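Local coordinates for tail spike protein gp49 (Pseudomonas phage LKA1, PDB 4RU4) that serves as the trimeric phage tailspike and, as a lyase, probably cleaves the O-specific polysaccharide on the Pseudomonas surface, at residues 164-169 against 299-304; 170-175 against 250-255. One frame throughout, in Å; residues are numbered along the deposited sequence.

Contact 1: 164-169 against 299-304. With EDO (1,2-ethanediol), chain U.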
loop_
_atom_site.group_PDB
_atom_site.type_symbol
_atom_site.label_atom_id
_atom_site.label_comp_id
_atom_site.label_asym_id
_atom_site.label_seq_id
_atom_site.Cartn_x
_atom_site.Cartn_y
_atom_site.Cartn_z
ATOM N N SER B 164 -16.780 2.838 29.068
ATOM C CA SER B 164 -15.736 1.823 29.019
ATOM C C SER B 164 -14.491 2.275 28.240
ATOM O O SER B 164 -13.515 1.531 28.139
ATOM C CB SER B 164 -16.290 0.540 28.390
ATOM O OG SER B 164 -16.677 0.800 27.037
ATOM N N TYR B 165 -14.530 3.475 27.665
ATOM C CA TYR B 165 -13.365 3.956 26.912
ATOM C C TYR B 165 -12.343 4.554 27.878
ATOM O O TYR B 165 -12.186 5.772 27.978
ATOM C CB TYR B 165 -13.772 4.979 25.833
ATOM C CG TYR B 165 -14.613 4.406 24.703
ATOM C CD1 TYR B 165 -14.771 3.031 24.534
ATOM C CD2 TYR B 165 -15.230 5.257 23.785
ATOM C CE1 TYR B 165 -15.542 2.513 23.488
ATOM C CE2 TYR B 165 -15.973 4.757 22.738
ATOM C CZ TYR B 165 -16.140 3.399 22.599
ATOM O OH TYR B 165 -16.896 2.951 21.540
ATOM N N ARG B 166 -11.659 3.675 28.598
ATOM C CA ARG B 166 -10.729 4.077 29.628
ATOM C C ARG B 166 -9.313 4.246 29.058
ATOM O O ARG B 166 -8.972 3.647 28.036
ATOM C CB ARG B 166 -10.746 3.045 30.760
ATOM C CG ARG B 166 -12.135 2.932 31.431
ATOM C CD ARG B 166 -12.058 2.292 32.828
ATOM N NE ARG B 166 -13.402 2.195 33.394
ATOM C CZ ARG B 166 -14.065 1.048 33.546
ATOM N NH1 ARG B 166 -13.479 -0.103 33.229
ATOM N NH2 ARG B 166 -15.297 1.047 34.045
ATOM N N ALA B 167 -8.505 5.044 29.743
ATOM C CA ALA B 167 -7.155 5.388 29.307
ATOM C C ALA B 167 -6.148 4.337 29.734
ATOM O O ALA B 167 -6.369 3.595 30.685
ATOM C CB ALA B 167 -6.737 6.763 29.877
ATOM N N GLY B 168 -5.027 4.295 29.024
ATOM C CA GLY B 168 -3.892 3.463 29.402
ATOM C C GLY B 168 -3.247 2.961 28.120
ATOM O O GLY B 168 -3.633 3.387 27.033
ATOM N N GLU B 169 -2.268 2.066 28.220
ATOM C CA GLU B 169 -1.671 1.474 27.014
ATOM C C GLU B 169 -0.720 0.347 27.392
ATOM O O GLU B 169 -0.404 0.174 28.573
ATOM C CB GLU B 169 -0.890 2.541 26.199
ATOM C CG GLU B 169 0.175 3.295 26.959
ATOM C CD GLU B 169 0.632 4.553 26.200
ATOM O OE1 GLU B 169 1.460 4.428 25.258
ATOM O OE2 GLU B 169 0.121 5.656 26.519
ATOM N N GLY B 299 -13.740 -3.296 22.994
ATOM C CA GLY B 299 -13.285 -3.845 24.260
ATOM C C GLY B 299 -14.429 -4.011 25.251
ATOM O O GLY B 299 -15.611 -3.995 24.876
ATOM N N ASP B 300 -14.086 -4.191 26.526
ATOM C CA ASP B 300 -15.117 -4.372 27.548
ATOM C C ASP B 300 -14.858 -3.375 28.650
ATOM O O ASP B 300 -14.167 -2.386 28.430
ATOM C CB ASP B 300 -15.120 -5.805 28.092
ATOM C CG ASP B 300 -13.743 -6.269 28.545
ATOM O OD1 ASP B 300 -12.949 -5.434 29.040
ATOM O OD2 ASP B 300 -13.449 -7.482 28.398
ATOM N N ALA B 301 -15.389 -3.646 29.837
ATOM C CA ALA B 301 -15.216 -2.750 30.980
ATOM C C ALA B 301 -14.403 -3.392 32.102
ATOM O O ALA B 301 -14.436 -2.935 33.254
ATOM C CB ALA B 301 -16.582 -2.311 31.507
ATOM N N GLU B 302 -13.680 -4.454 31.774
ATOM C CA GLU B 302 -12.885 -5.154 32.775
ATOM C C GLU B 302 -11.564 -4.429 33.044
ATOM O O GLU B 302 -11.151 -3.558 32.273
ATOM C CB GLU B 302 -12.651 -6.597 32.325
ATOM C CG GLU B 302 -13.981 -7.328 32.223
ATOM C CD GLU B 302 -13.861 -8.752 31.776
ATOM O OE1 GLU B 302 -12.768 -9.338 31.915
ATOM O OE2 GLU B 302 -14.874 -9.290 31.281
ATOM N N VAL B 303 -10.906 -4.801 34.133
ATOM C CA VAL B 303 -9.583 -4.254 34.448
ATOM C C VAL B 303 -8.662 -4.379 33.220
ATOM O O VAL B 303 -8.580 -5.432 32.584
ATOM C CB VAL B 303 -8.945 -4.963 35.655
ATOM C CG1 VAL B 303 -7.447 -4.561 35.813
ATOM C CG2 VAL B 303 -9.759 -4.683 36.944
ATOM N N GLY B 304 -8.011 -3.280 32.876
ATOM C CA GLY B 304 -7.094 -3.257 31.753
ATOM C C GLY B 304 -7.727 -2.911 30.419
ATOM O O GLY B 304 -7.117 -3.141 29.367
HETATM C C1 EDO U . -16.659 -1.799 22.444
HETATM O O1 EDO U . -17.587 -1.064 23.245
HETATM C C2 EDO U . -17.226 -3.193 22.206
HETATM O O2 EDO U . -16.413 -3.904 21.281
HETATM O O HOH W 1 -13.034 -0.803 26.588
HETATM O O HOH W 2 -16.693 -1.317 35.127
#

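Contact 2: 170-175 against 250-255. With EDO (1,2-ethanediol), chain H.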
loop_
_atom_site.group_PDB
_atom_site.type_symbol
_atom_site.label_atom_id
_atom_site.label_comp_id
_atom_site.label_asym_id
_atom_site.label_seq_id
_atom_site.Cartn_x
_atom_site.Cartn_y
_atom_site.Cartn_z
ATOM N N PHE B 170 -0.260 -0.400 26.387
ATOM C CA PHE B 170 0.743 -1.452 26.573
ATOM C C PHE B 170 2.171 -0.952 26.356
ATOM O O PHE B 170 2.456 -0.292 25.341
ATOM C CB PHE B 170 0.535 -2.577 25.565
ATOM C CG PHE B 170 -0.661 -3.449 25.849
ATOM C CD1 PHE B 170 -1.957 -2.940 25.721
ATOM C CD2 PHE B 170 -0.492 -4.782 26.207
ATOM C CE1 PHE B 170 -3.065 -3.746 25.928
ATOM C CE2 PHE B 170 -1.609 -5.616 26.428
ATOM C CZ PHE B 170 -2.898 -5.092 26.288
ATOM N N CYS B 171 3.065 -1.312 27.274
ATOM C CA CYS B 171 4.467 -0.901 27.190
ATOM C C CYS B 171 5.367 -2.130 27.159
ATOM O O CYS B 171 5.067 -3.140 27.790
ATOM C CB CYS B 171 4.875 -0.048 28.387
ATOM S SG CYS B 171 3.934 1.447 28.621
ATOM N N GLU B 172 6.456 -2.044 26.406
ATOM C CA GLU B 172 7.372 -3.175 26.254
ATOM C C GLU B 172 8.722 -2.754 26.855
ATOM O O GLU B 172 9.303 -1.749 26.441
ATOM C CB GLU B 172 7.495 -3.561 24.778
ATOM C CG GLU B 172 8.293 -4.842 24.530
ATOM C CD GLU B 172 8.369 -5.236 23.048
ATOM O OE1 GLU B 172 7.442 -4.908 22.239
ATOM O OE2 GLU B 172 9.381 -5.887 22.701
ATOM N N VAL B 173 9.193 -3.502 27.845
ATOM C CA VAL B 173 10.379 -3.095 28.616
ATOM C C VAL B 173 11.671 -3.106 27.782
ATOM O O VAL B 173 11.985 -4.093 27.098
ATOM C CB VAL B 173 10.524 -3.957 29.930
ATOM C CG1 VAL B 173 11.793 -3.577 30.725
ATOM C CG2 VAL B 173 9.281 -3.784 30.828
ATOM N N ARG B 174 12.409 -1.998 27.834
ATOM C CA ARG B 174 13.719 -1.927 27.228
ATOM C C ARG B 174 14.814 -2.321 28.210
ATOM O O ARG B 174 15.671 -3.144 27.891
ATOM C CB ARG B 174 14.014 -0.508 26.728
ATOM C CG ARG B 174 15.270 -0.453 25.889
ATOM C CD ARG B 174 15.445 0.918 25.254
ATOM N NE ARG B 174 16.097 1.861 26.144
ATOM C CZ ARG B 174 15.623 3.064 26.459
ATOM N NH1 ARG B 174 14.450 3.501 25.972
ATOM N NH2 ARG B 174 16.332 3.835 27.277
ATOM N N ALA B 175 14.817 -1.692 29.384
ATOM C CA ALA B 175 15.806 -2.017 30.407
ATOM C C ALA B 175 15.271 -1.590 31.763
ATOM O O ALA B 175 14.326 -0.818 31.851
ATOM C CB ALA B 175 17.147 -1.335 30.120
ATOM N N ARG B 250 -7.396 -7.715 25.379
ATOM C CA ARG B 250 -6.204 -7.341 26.133
ATOM C C ARG B 250 -4.960 -8.117 25.702
ATOM O O ARG B 250 -4.189 -8.570 26.550
ATOM C CB ARG B 250 -6.434 -7.537 27.649
ATOM C CG ARG B 250 -7.123 -6.352 28.320
ATOM C CD ARG B 250 -7.569 -6.710 29.733
ATOM N NE ARG B 250 -8.666 -7.676 29.701
ATOM C CZ ARG B 250 -9.928 -7.342 29.470
ATOM N NH1 ARG B 250 -10.242 -6.064 29.250
ATOM N NH2 ARG B 250 -10.874 -8.268 29.429
ATOM N N CYS B 251 -4.774 -8.279 24.391
ATOM C CA CYS B 251 -3.592 -8.953 23.885
ATOM C C CYS B 251 -2.630 -7.940 23.305
ATOM O O CYS B 251 -3.042 -6.938 22.727
ATOM C CB CYS B 251 -3.937 -9.968 22.785
ATOM S SG CYS B 251 -4.868 -11.392 23.406
ATOM N N TYR B 252 -1.355 -8.251 23.417
ATOM C CA TYR B 252 -0.283 -7.443 22.835
ATOM C C TYR B 252 0.226 -8.217 21.638
ATOM O O TYR B 252 0.604 -9.385 21.793
ATOM C CB TYR B 252 0.845 -7.298 23.845
ATOM C CG TYR B 252 1.940 -6.337 23.420
ATOM C CD1 TYR B 252 1.672 -4.983 23.264
ATOM C CD2 TYR B 252 3.238 -6.793 23.175
ATOM C CE1 TYR B 252 2.680 -4.091 22.882
ATOM C CE2 TYR B 252 4.250 -5.919 22.806
ATOM C CZ TYR B 252 3.965 -4.561 22.663
ATOM O OH TYR B 252 4.971 -3.687 22.279
ATOM N N ASP B 253 0.197 -7.597 20.455
ATOM C CA ASP B 253 0.720 -8.219 19.232
ATOM C C ASP B 253 -0.024 -9.522 18.873
ATOM O O ASP B 253 0.591 -10.516 18.464
ATOM C CB ASP B 253 2.242 -8.463 19.347
ATOM C CG ASP B 253 2.839 -9.119 18.089
ATOM O OD1 ASP B 253 2.460 -8.698 16.985
ATOM O OD2 ASP B 253 3.667 -10.066 18.207
ATOM N N ALA B 254 -1.343 -9.526 19.040
ATOM C CA ALA B 254 -2.137 -10.653 18.557
ATOM C C ALA B 254 -2.123 -10.620 17.034
ATOM O O ALA B 254 -2.398 -9.582 16.438
ATOM C CB ALA B 254 -3.562 -10.547 19.059
ATOM N N LYS B 255 -1.819 -11.752 16.393
ATOM C CA LYS B 255 -1.897 -11.802 14.933
ATOM C C LYS B 255 -2.776 -12.963 14.474
ATOM O O LYS B 255 -2.539 -14.109 14.867
ATOM C CB LYS B 255 -0.507 -11.928 14.315
ATOM C CG LYS B 255 0.345 -10.648 14.417
ATOM C CD LYS B 255 1.636 -10.760 13.604
ATOM C CE LYS B 255 2.350 -9.421 13.554
ATOM N NZ LYS B 255 3.601 -9.460 14.319
HETATM C C1 EDO H . 10.441 -7.325 19.867
HETATM O O1 EDO H . 9.507 -6.241 19.928
HETATM C C2 EDO H . 9.907 -8.421 18.961
HETATM O O2 EDO H . 8.788 -9.034 19.632
HETATM O O HOH W 3 4.592 -0.938 23.301
#

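Contact 1: 164-169 against 299-304
Arg166 reaches across to the backbone of Ala301 and makes the one direct hydrogen bond of this contact. Arg166 NH1 donates to Ala301 O at 3.0 Å, with an N-H...O angle of 161°. The oxygen lies at the guanidinium edge, in its plane, but NH1 stands 55° above the plane of the carbonyl. The Arg166 side chain is extended from CG to NE and spans the distance to the loop. NH2 forms a salt bridge with Asp155, outside the two segments.

Two waters add to the polar link. One donates both to Ser164 O, at 2.8 Å, and to Asp300 O, at 2.7 Å. The other accepts from Arg166 NH2 and donates weakly to Ala301 O.

The van der Waals part is small. Ser164 CB rests against Asp300 O at 3.6 Å and faces Ala301 CB at 4.2 Å.

The receiving loop is shaped by an Asx turn. Glu302 N donates to Asp300 OD1 at 3.0 Å, from above the carboxylate plane. OD1 is also salt-bridged to Arg250.

One charged donor and waters on backbone oxygens hold the Ig-like insertion to the beta-helix loop over 159 Å², which implies a polar surface junction, not a hydrophobic core.

Contact 2: 170-175 against 250-255
A buried aromatic pair, Phe170 and Tyr252, lies at the junction between the Ig-like domain and the parallel beta-helix. The ring planes differ by only 14°, but the centroids are 5.8 Å apart, so offset that little of one ring lies over the other. The two aromatic side chains come closest at Phe170 CB and Tyr252 CD1, 3.5 Å apart. At the far end of the Phe170 ring, CZ packs against Arg250 C at 3.7 Å, and Arg250 O lies at the ring edge, in its plane.

Phe170 and Glu172 sit on strand 168-177 of the inserted domain. Residues 250-255 form a corner of a beta-helix coil, where the chain turns at Asp253 before strand 254-257.

Tyr252 OH donates to Glu172 OE1 at 2.8 Å, and OE1 accepts with its anti lone pair. The carboxylate and ring planes are 88° apart. A water donates to Tyr252 OH and to Phe170 O, each at 3.0 Å. Glu172 also forms salt bridges, through OE2 with Arg184 and through OE1 with Lys287 of the second subunit. O1 of a 1,2-ethanediol, probably from the crystallisation liquor, donates to Glu172 OE2 at 2.8 Å.

Overall arrangement
Contacts 1 and 2 both use strand 168-177 and its approach, so they join the same inserted Ig-like domain to two coils of the beta-helix, with the coil of strand 271-276 between them. Their centres are about 16 Å apart. Along the chain, contact 2 is nested inside the loop closed by contact 1. Arg250 ties the two together: its bridge from NH1 to Asp300 OD1 measures 2.8 Å, and its CG and CD pack on Gly304 O and Val303 O. Contact 1 is a surface contact, with no other subunit touching its segments. Contact 2 is buried and borders the second subunit. Both lie away from the calcium site at Gly368 and Asp394.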